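Local coordinates for protein SAM-dependent O-methyltransferase (Leptospira interrogans, PDB 2HNK) that binds S-adenosyl-L-homocysteine and probably transfers methyl groups from S-adenosylmethionine to oxygen atoms of its substrates, at residues 62-67 and 80-85; 148-153 and 176-181. All coordinates share one frame; numbering follows the deposited sequence.

Following the chain from the N terminus, contact 1 comes first: the chain runs up strand 63-67, returns through helix 73-81, and the turn after that helix meets the start of the same strand, within a beta-alpha-beta unit that goes on to strand 87-92. Contact 2 opens later, where strand 148-153 pairs with strand 175-180 after the chain has passed through helix 160-170. The two loops are in series, the first closed before the second begins. They join through the sheet, in which strands 63-67 and 148-153 are neighbours: Asp149 OD2 of contact 2 accepts probable hydrogen bonds from Lys62 N (2.7 Å) and Arg63 N (2.8 Å) of contact 1.

Contact 1. Residues 62-67 and 80-85; sequences KRIIEI and SALPED
The end of the Lys62 chain crosses the Asp85 carboxylate at a slant, Lys62 NZ lying 2.8 Å from Asp85 OD2 in a salt bridge on the syn lone pair of that oxygen. The lysine chain is extended beyond CG, which carries the ammonium out to the carboxylate at the exposed end of the contact. Asp85 places CG between its backbone N and carbonyl carbon (chi1 63°), turning the carboxylate to the lysine. A water accepts from Lys62 NZ at 2.7 Å and donates to Asp85 OD1, so both carboxylate oxygens are tied to one ammonium group, directly or through water. On its way the lysine chain crosses Pro83 at about a right angle, with Lys62 CE 4.1 Å from Pro83 CG.

Arg63 bends at chi2 (-59°), and its guanidinium turns an edge to the backbone of the turn. Arg63 NH1 donates to Asp85 O at 3.1 Å, in that carbonyl's plane, and also to Lys62 O at 2.9 Å, from above the plane of the second carbonyl. A second water links Arg63 NH2 to Asp85 O, and NE is bonded to Phe141 O, so all three guanidinium nitrogens are engaged, which fixes the rotation of the group.

Beneath this polar layer, the Ile64 and Leu82 side chains run antiparallel alongside each other, Ile64 CD1 3.6 Å from Leu82 CD2. Leu82, the first residue to leave helical geometry, thus seats the end of helix 73-81 on strand 63-67 within a beta-alpha-beta unit. Phe78 of that helix also packs on Ile64, while strand 87-92 hydrogen-bonds alongside through Lys87 and Leu89.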
ATOM      1  N   LYS C  62      -2.880  15.422  -3.464  1.00 24.14           N
ATOM      2  CA  LYS C  62      -3.903  16.472  -3.535  1.00 24.61           C
ATOM      3  C   LYS C  62      -4.515  16.582  -4.927  1.00 24.29           C
ATOM      4  O   LYS C  62      -5.589  17.165  -5.087  1.00 24.38           O
ATOM      5  CB  LYS C  62      -3.349  17.830  -3.091  1.00 24.75           C
ATOM      6  CG  LYS C  62      -2.903  17.850  -1.641  1.00 26.77           C
ATOM      7  CD  LYS C  62      -2.820  19.254  -1.069  1.00 29.70           C
ATOM      8  CE  LYS C  62      -2.586  19.172   0.439  1.00 31.34           C
ATOM      9  NZ  LYS C  62      -2.733  20.489   1.115  1.00 33.03           N
ATOM     10  N   ARG C  63      -3.829  16.039  -5.930  1.00 23.85           N
ATOM     11  CA  ARG C  63      -4.362  16.013  -7.289  1.00 23.77           C
ATOM     12  C   ARG C  63      -4.315  14.608  -7.852  1.00 23.53           C
ATOM     13  O   ARG C  63      -3.237  14.071  -8.112  1.00 23.42           O
ATOM     14  CB  ARG C  63      -3.601  16.983  -8.207  1.00 23.91           C
ATOM     15  CG  ARG C  63      -3.762  18.470  -7.855  1.00 24.50           C
ATOM     16  CD  ARG C  63      -5.232  18.914  -7.886  1.00 25.27           C
ATOM     17  NE  ARG C  63      -5.377  20.335  -7.571  1.00 26.02           N
ATOM     18  CZ  ARG C  63      -5.636  20.821  -6.360  1.00 26.45           C
ATOM     19  NH1 ARG C  63      -5.811  20.012  -5.319  1.00 24.72           N
ATOM     20  NH2 ARG C  63      -5.739  22.135  -6.192  1.00 26.74           N
ATOM     21  N   ILE C  64      -5.496  14.025  -8.043  1.00 23.16           N
ATOM     22  CA  ILE C  64      -5.627  12.650  -8.525  1.00 22.91           C
ATOM     23  C   ILE C  64      -6.298  12.611  -9.903  1.00 22.94           C
ATOM     24  O   ILE C  64      -7.204  13.394 -10.173  1.00 23.12           O
ATOM     25  CB  ILE C  64      -6.446  11.780  -7.522  1.00 22.68           C
ATOM     26  CG1 ILE C  64      -5.743  11.728  -6.155  1.00 22.69           C
ATOM     27  CG2 ILE C  64      -6.693  10.372  -8.087  1.00 22.28           C
ATOM     28  CD1 ILE C  64      -6.510  10.979  -5.090  1.00 22.27           C
ATOM     29  N   ILE C  65      -5.853  11.704 -10.767  1.00 22.69           N
ATOM     30  CA  ILE C  65      -6.605  11.392 -11.985  1.00 22.63           C
ATOM     31  C   ILE C  65      -6.974   9.916 -12.018  1.00 22.62           C
ATOM     32  O   ILE C  65      -6.105   9.052 -11.931  1.00 22.47           O
ATOM     33  CB  ILE C  65      -5.863  11.776 -13.286  1.00 22.43           C
ATOM     34  CG1 ILE C  65      -5.599  13.284 -13.340  1.00 22.50           C
ATOM     35  CG2 ILE C  65      -6.663  11.327 -14.525  1.00 22.28           C
ATOM     36  CD1 ILE C  65      -4.753  13.713 -14.533  1.00 22.54           C
ATOM     37  N   GLU C  66      -8.271   9.648 -12.141  1.00 22.80           N
ATOM     38  CA  GLU C  66      -8.774   8.301 -12.325  1.00 23.24           C
ATOM     39  C   GLU C  66      -9.110   8.078 -13.796  1.00 23.47           C
ATOM     40  O   GLU C  66      -9.921   8.805 -14.369  1.00 23.27           O
ATOM     41  CB  GLU C  66     -10.001   8.062 -11.435  1.00 23.05           C
ATOM     42  CG  GLU C  66     -10.724   6.749 -11.709  1.00 23.71           C
ATOM     43  CD  GLU C  66     -11.809   6.469 -10.700  1.00 25.44           C
ATOM     44  OE1 GLU C  66     -12.999   6.758 -10.983  1.00 25.79           O
ATOM     45  OE2 GLU C  66     -11.467   5.986  -9.608  1.00 25.69           O
ATOM     46  N   ILE C  67      -8.471   7.071 -14.393  1.00 23.98           N
ATOM     47  CA  ILE C  67      -8.724   6.682 -15.775  1.00 24.09           C
ATOM     48  C   ILE C  67      -9.633   5.454 -15.758  1.00 24.48           C
ATOM     49  O   ILE C  67      -9.164   4.314 -15.573  1.00 24.62           O
ATOM     50  CB  ILE C  67      -7.412   6.353 -16.549  1.00 24.53           C
ATOM     51  CG1 ILE C  67      -6.373   7.485 -16.423  1.00 24.84           C
ATOM     52  CG2 ILE C  67      -7.706   6.084 -18.022  1.00 23.76           C
ATOM     53  CD1 ILE C  67      -4.952   7.016 -16.623  1.00 23.43           C
ATOM     54  N   SER C  80     -13.310  10.912  -0.786  1.00 25.99           N
ATOM     55  CA  SER C  80     -13.410  11.010   0.670  1.00 26.87           C
ATOM     56  C   SER C  80     -12.069  10.926   1.400  1.00 27.15           C
ATOM     57  O   SER C  80     -11.956  11.418   2.519  1.00 27.10           O
ATOM     58  CB  SER C  80     -14.409  10.009   1.258  1.00 27.06           C
ATOM     59  OG  SER C  80     -14.422   8.800   0.543  1.00 28.80           O
ATOM     60  N   ALA C  81     -11.063  10.313   0.773  1.00 27.51           N
ATOM     61  CA  ALA C  81      -9.724  10.223   1.373  1.00 27.56           C
ATOM     62  C   ALA C  81      -8.928  11.514   1.229  1.00 27.77           C
ATOM     63  O   ALA C  81      -8.119  11.829   2.097  1.00 27.71           O
ATOM     64  CB  ALA C  81      -8.938   9.062   0.788  1.00 27.40           C
ATOM     65  N   LEU C  82      -9.138  12.234   0.122  1.00 28.00           N
ATOM     66  CA  LEU C  82      -8.466  13.511  -0.129  1.00 28.35           C
ATOM     67  C   LEU C  82      -8.690  14.513   1.000  1.00 28.92           C
ATOM     68  O   LEU C  82      -9.728  14.475   1.663  1.00 28.79           O
ATOM     69  CB  LEU C  82      -8.931  14.124  -1.459  1.00 28.20           C
ATOM     70  CG  LEU C  82      -8.376  13.521  -2.759  1.00 27.88           C
ATOM     71  CD1 LEU C  82      -9.263  13.893  -3.932  1.00 27.10           C
ATOM     72  CD2 LEU C  82      -6.940  13.938  -3.020  1.00 26.21           C
ATOM     73  N   PRO C  83      -7.714  15.415   1.231  1.00 29.85           N
ATOM     74  CA  PRO C  83      -7.943  16.480   2.222  1.00 30.65           C
ATOM     75  C   PRO C  83      -8.974  17.464   1.667  1.00 31.34           C
ATOM     76  O   PRO C  83      -9.297  17.390   0.480  1.00 31.46           O
ATOM     77  CB  PRO C  83      -6.564  17.137   2.353  1.00 30.57           C
ATOM     78  CG  PRO C  83      -5.888  16.862   1.055  1.00 30.05           C
ATOM     79  CD  PRO C  83      -6.380  15.520   0.605  1.00 29.65           C
ATOM     80  N   GLU C  84      -9.483  18.381   2.488  1.00 32.08           N
ATOM     81  CA  GLU C  84     -10.572  19.250   2.023  1.00 33.18           C
ATOM     82  C   GLU C  84     -10.182  20.132   0.833  1.00 32.22           C
ATOM     83  O   GLU C  84     -11.048  20.604   0.094  1.00 32.25           O
ATOM     84  CB  GLU C  84     -11.207  20.060   3.168  1.00 33.18           C
ATOM     85  CG  GLU C  84     -10.332  21.133   3.816  1.00 35.39           C
ATOM     86  CD  GLU C  84     -11.123  22.026   4.785  1.00 36.40           C
ATOM     87  OE1 GLU C  84     -12.369  21.858   4.892  1.00 40.22           O
ATOM     88  OE2 GLU C  84     -10.498  22.902   5.437  1.00 40.61           O
ATOM     89  N   ASP C  85      -8.879  20.318   0.637  1.00 31.50           N
ATOM     90  CA  ASP C  85      -8.360  21.030  -0.537  1.00 31.27           C
ATOM     91  C   ASP C  85      -7.815  20.084  -1.629  1.00 30.34           C
ATOM     92  O   ASP C  85      -7.120  20.519  -2.544  1.00 30.20           O
ATOM     93  CB  ASP C  85      -7.284  22.041  -0.114  1.00 31.58           C
ATOM     94  CG  ASP C  85      -6.065  21.383   0.527  1.00 33.04           C
ATOM     95  OD1 ASP C  85      -6.181  20.246   1.033  1.00 34.81           O
ATOM     96  OD2 ASP C  85      -4.982  22.014   0.530  1.00 35.35           O
TER
HETATM   97  O   HOH W   1      -4.426  19.865   3.133  1.00 51.10           O
HETATM   98  O   HOH W   2      -6.386  23.241  -3.449  1.00 54.91           O

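Contact 2. Residues 148-153 and 176-181; sequences IDLFFL and LLIADN
Two neighbouring parallel strands of the Rossmann-like methyltransferase sheet, 150-153 and 176-180, pair here, their axes 4.6 Å apart and 12° from parallel. The ladder alternates in the parallel manner: Phe151 N donates to Leu176 O at 2.7 Å, Ile178 N to Phe151 O, Leu153 N to Ile178 O and Asp180 N to Leu153 O, with Leu176 N to Asp149 O at the start.

On the face of Leu150 and Phe152, Leu150 lies beside Leu176, pointing the same way, and its CD1 also meets Ile178 CD1 at 3.9 Å. Phe152 holds CG anti to its backbone N (chi1 -173°), which carries the ring over toward 176-181: Phe152 CD1 touches Ile178 CG2 at 3.9 Å, and Phe152 CZ reaches Asp180 CB at the same distance. The planes of the ring and the Asp180 carboxylate are inclined at 45°. On the other face Leu177 CD1 sits between the CB atoms of Phe151 (3.9 Å) and Leu153 (3.8 Å).

Phe152 touches the bound S-adenosyl-L-homocysteine and meets the ring of Phe78. Helix 46-59 packs on the sheet face of Phe152 and Ile178, Leu52 against both and Leu55 against Ile178; helix 160-170 packs on Phe151 and Leu153, and Ile58 of the second subunit reaches Leu176.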
ATOM      1  N   ILE C 148       0.473  16.036 -11.525  1.00 25.51           N
ATOM      2  CA  ILE C 148      -0.408  15.096 -10.827  1.00 25.06           C
ATOM      3  C   ILE C 148       0.303  14.323  -9.712  1.00 24.94           C
ATOM      4  O   ILE C 148       1.450  13.898  -9.866  1.00 25.05           O
ATOM      5  CB  ILE C 148      -1.096  14.118 -11.835  1.00 25.11           C
ATOM      6  CG1 ILE C 148      -1.727  14.901 -13.007  1.00 24.89           C
ATOM      7  CG2 ILE C 148      -2.129  13.233 -11.140  1.00 24.35           C
ATOM      8  CD1 ILE C 148      -2.836  15.908 -12.614  1.00 24.27           C
ATOM      9  N   ASP C 149      -0.389  14.143  -8.593  1.00 24.48           N
ATOM     10  CA  ASP C 149       0.166  13.404  -7.458  1.00 24.12           C
ATOM     11  C   ASP C 149      -0.016  11.902  -7.593  1.00 23.73           C
ATOM     12  O   ASP C 149       0.898  11.124  -7.295  1.00 23.48           O
ATOM     13  CB  ASP C 149      -0.490  13.869  -6.160  1.00 24.37           C
ATOM     14  CG  ASP C 149      -0.216  15.319  -5.862  1.00 23.76           C
ATOM     15  OD1 ASP C 149       0.917  15.762  -6.101  1.00 25.16           O
ATOM     16  OD2 ASP C 149      -1.124  16.006  -5.377  1.00 24.44           O
ATOM     17  N   LEU C 150      -1.204  11.503  -8.040  1.00 23.05           N
ATOM     18  CA  LEU C 150      -1.585  10.104  -8.033  1.00 22.79           C
ATOM     19  C   LEU C 150      -2.513   9.768  -9.195  1.00 22.57           C
ATOM     20  O   LEU C 150      -3.409  10.544  -9.537  1.00 22.38           O
ATOM     21  CB  LEU C 150      -2.216   9.731  -6.682  1.00 22.39           C
ATOM     22  CG  LEU C 150      -2.557   8.270  -6.371  1.00 22.59           C
ATOM     23  CD1 LEU C 150      -2.463   7.992  -4.870  1.00 22.91           C
ATOM     24  CD2 LEU C 150      -3.942   7.898  -6.884  1.00 23.27           C
ATOM     25  N   PHE C 151      -2.274   8.606  -9.792  1.00 22.40           N
ATOM     26  CA  PHE C 151      -3.127   8.073 -10.840  1.00 22.74           C
ATOM     27  C   PHE C 151      -3.750   6.758 -10.429  1.00 22.66           C
ATOM     28  O   PHE C 151      -3.093   5.929  -9.803  1.00 22.68           O
ATOM     29  CB  PHE C 151      -2.318   7.816 -12.103  1.00 22.75           C
ATOM     30  CG  PHE C 151      -2.339   8.937 -13.077  1.00 22.77           C
ATOM     31  CD1 PHE C 151      -1.381   9.942 -13.021  1.00 23.22           C
ATOM     32  CD2 PHE C 151      -3.304   8.982 -14.076  1.00 23.00           C
ATOM     33  CE1 PHE C 151      -1.390  10.984 -13.951  1.00 23.56           C
ATOM     34  CE2 PHE C 151      -3.315  10.012 -15.015  1.00 22.70           C
ATOM     35  CZ  PHE C 151      -2.365  11.016 -14.946  1.00 22.53           C
ATOM     36  N   PHE C 152      -5.011   6.566 -10.808  1.00 22.62           N
ATOM     37  CA  PHE C 152      -5.637   5.256 -10.759  1.00 22.81           C
ATOM     38  C   PHE C 152      -5.975   4.802 -12.186  1.00 23.14           C
ATOM     39  O   PHE C 152      -6.812   5.407 -12.855  1.00 23.50           O
ATOM     40  CB  PHE C 152      -6.889   5.284  -9.885  1.00 22.41           C
ATOM     41  CG  PHE C 152      -7.500   3.932  -9.655  1.00 21.92           C
ATOM     42  CD1 PHE C 152      -6.733   2.869  -9.177  1.00 21.83           C
ATOM     43  CD2 PHE C 152      -8.847   3.716  -9.898  1.00 22.56           C
ATOM     44  CE1 PHE C 152      -7.296   1.611  -8.974  1.00 20.55           C
ATOM     45  CE2 PHE C 152      -9.426   2.455  -9.677  1.00 21.42           C
ATOM     46  CZ  PHE C 152      -8.642   1.408  -9.220  1.00 21.39           C
ATOM     47  N   LEU C 153      -5.313   3.744 -12.638  1.00 23.35           N
ATOM     48  CA  LEU C 153      -5.542   3.187 -13.960  1.00 23.70           C
ATOM     49  C   LEU C 153      -6.472   1.966 -13.903  1.00 24.26           C
ATOM     50  O   LEU C 153      -6.086   0.894 -13.426  1.00 23.93           O
ATOM     51  CB  LEU C 153      -4.211   2.821 -14.640  1.00 23.58           C
ATOM     52  CG  LEU C 153      -4.286   2.094 -15.993  1.00 23.63           C
ATOM     53  CD1 LEU C 153      -5.100   2.896 -17.038  1.00 23.13           C
ATOM     54  CD2 LEU C 153      -2.896   1.749 -16.527  1.00 23.05           C
ATOM     55  N   LEU C 176       2.579   8.663  -7.707  1.00 21.30           N
ATOM     56  CA  LEU C 176       2.165   7.268  -7.666  1.00 20.53           C
ATOM     57  C   LEU C 176       1.133   6.902  -8.738  1.00 20.36           C
ATOM     58  O   LEU C 176       0.111   7.575  -8.903  1.00 19.98           O
ATOM     59  CB  LEU C 176       1.610   6.922  -6.269  1.00 20.70           C
ATOM     60  CG  LEU C 176       1.139   5.489  -5.961  1.00 20.42           C
ATOM     61  CD1 LEU C 176       2.271   4.469  -6.068  1.00 18.83           C
ATOM     62  CD2 LEU C 176       0.492   5.419  -4.583  1.00 19.89           C
ATOM     63  N   LEU C 177       1.415   5.823  -9.459  1.00 20.05           N
ATOM     64  CA  LEU C 177       0.420   5.186 -10.311  1.00 20.03           C
ATOM     65  C   LEU C 177      -0.092   3.942  -9.600  1.00 19.93           C
ATOM     66  O   LEU C 177       0.680   3.084  -9.190  1.00 19.71           O
ATOM     67  CB  LEU C 177       1.002   4.819 -11.684  1.00 20.01           C
ATOM     68  CG  LEU C 177       0.273   3.773 -12.557  1.00 20.18           C
ATOM     69  CD1 LEU C 177      -1.141   4.209 -12.936  1.00 18.12           C
ATOM     70  CD2 LEU C 177       1.086   3.443 -13.822  1.00 19.59           C
ATOM     71  N   ILE C 178      -1.402   3.868  -9.446  1.00 20.05           N
ATOM     72  CA  ILE C 178      -2.040   2.670  -8.933  1.00 19.95           C
ATOM     73  C   ILE C 178      -2.751   2.004 -10.106  1.00 19.77           C
ATOM     74  O   ILE C 178      -3.679   2.566 -10.674  1.00 20.24           O
ATOM     75  CB  ILE C 178      -3.031   2.994  -7.773  1.00 20.27           C
ATOM     76  CG1 ILE C 178      -2.333   3.826  -6.676  1.00 19.76           C
ATOM     77  CG2 ILE C 178      -3.622   1.711  -7.211  1.00 19.22           C
ATOM     78  CD1 ILE C 178      -3.218   4.177  -5.488  1.00 19.34           C
ATOM     79  N   ALA C 179      -2.294   0.821 -10.483  1.00 19.80           N
ATOM     80  CA  ALA C 179      -2.848   0.135 -11.641  1.00 20.54           C
ATOM     81  C   ALA C 179      -3.688  -1.074 -11.249  1.00 20.59           C
ATOM     82  O   ALA C 179      -3.220  -1.972 -10.544  1.00 21.50           O
ATOM     83  CB  ALA C 179      -1.734  -0.257 -12.624  1.00 19.99           C
ATOM     84  N   ASP C 180      -4.927  -1.084 -11.714  1.00 20.88           N
ATOM     85  CA  ASP C 180      -5.880  -2.150 -11.420  1.00 21.38           C
ATOM     86  C   ASP C 180      -5.840  -3.294 -12.451  1.00 21.55           C
ATOM     87  O   ASP C 180      -5.447  -3.086 -13.599  1.00 20.94           O
ATOM     88  CB  ASP C 180      -7.297  -1.562 -11.344  1.00 21.25           C
ATOM     89  CG  ASP C 180      -8.229  -2.393 -10.472  1.00 22.70           C
ATOM     90  OD1 ASP C 180      -7.785  -2.814  -9.376  1.00 21.43           O
ATOM     91  OD2 ASP C 180      -9.397  -2.628 -10.885  1.00 23.60           O
ATOM     92  N   ASN C 181      -6.258  -4.495 -12.026  1.00 22.01           N
ATOM     93  CA  ASN C 181      -6.435  -5.662 -12.917  1.00 22.18           C
ATOM     94  C   ASN C 181      -5.154  -6.231 -13.528  1.00 22.31           C
ATOM     95  O   ASN C 181      -5.202  -6.905 -14.562  1.00 22.47           O
ATOM     96  CB  ASN C 181      -7.439  -5.359 -14.048  1.00 22.20           C
ATOM     97  CG  ASN C 181      -8.848  -5.116 -13.541  1.00 21.83           C
ATOM     98  OD1 ASN C 181      -9.342  -3.987 -13.562  1.00 22.30           O
ATOM     99  ND2 ASN C 181      -9.500  -6.169 -13.084  1.00 20.06           N
TER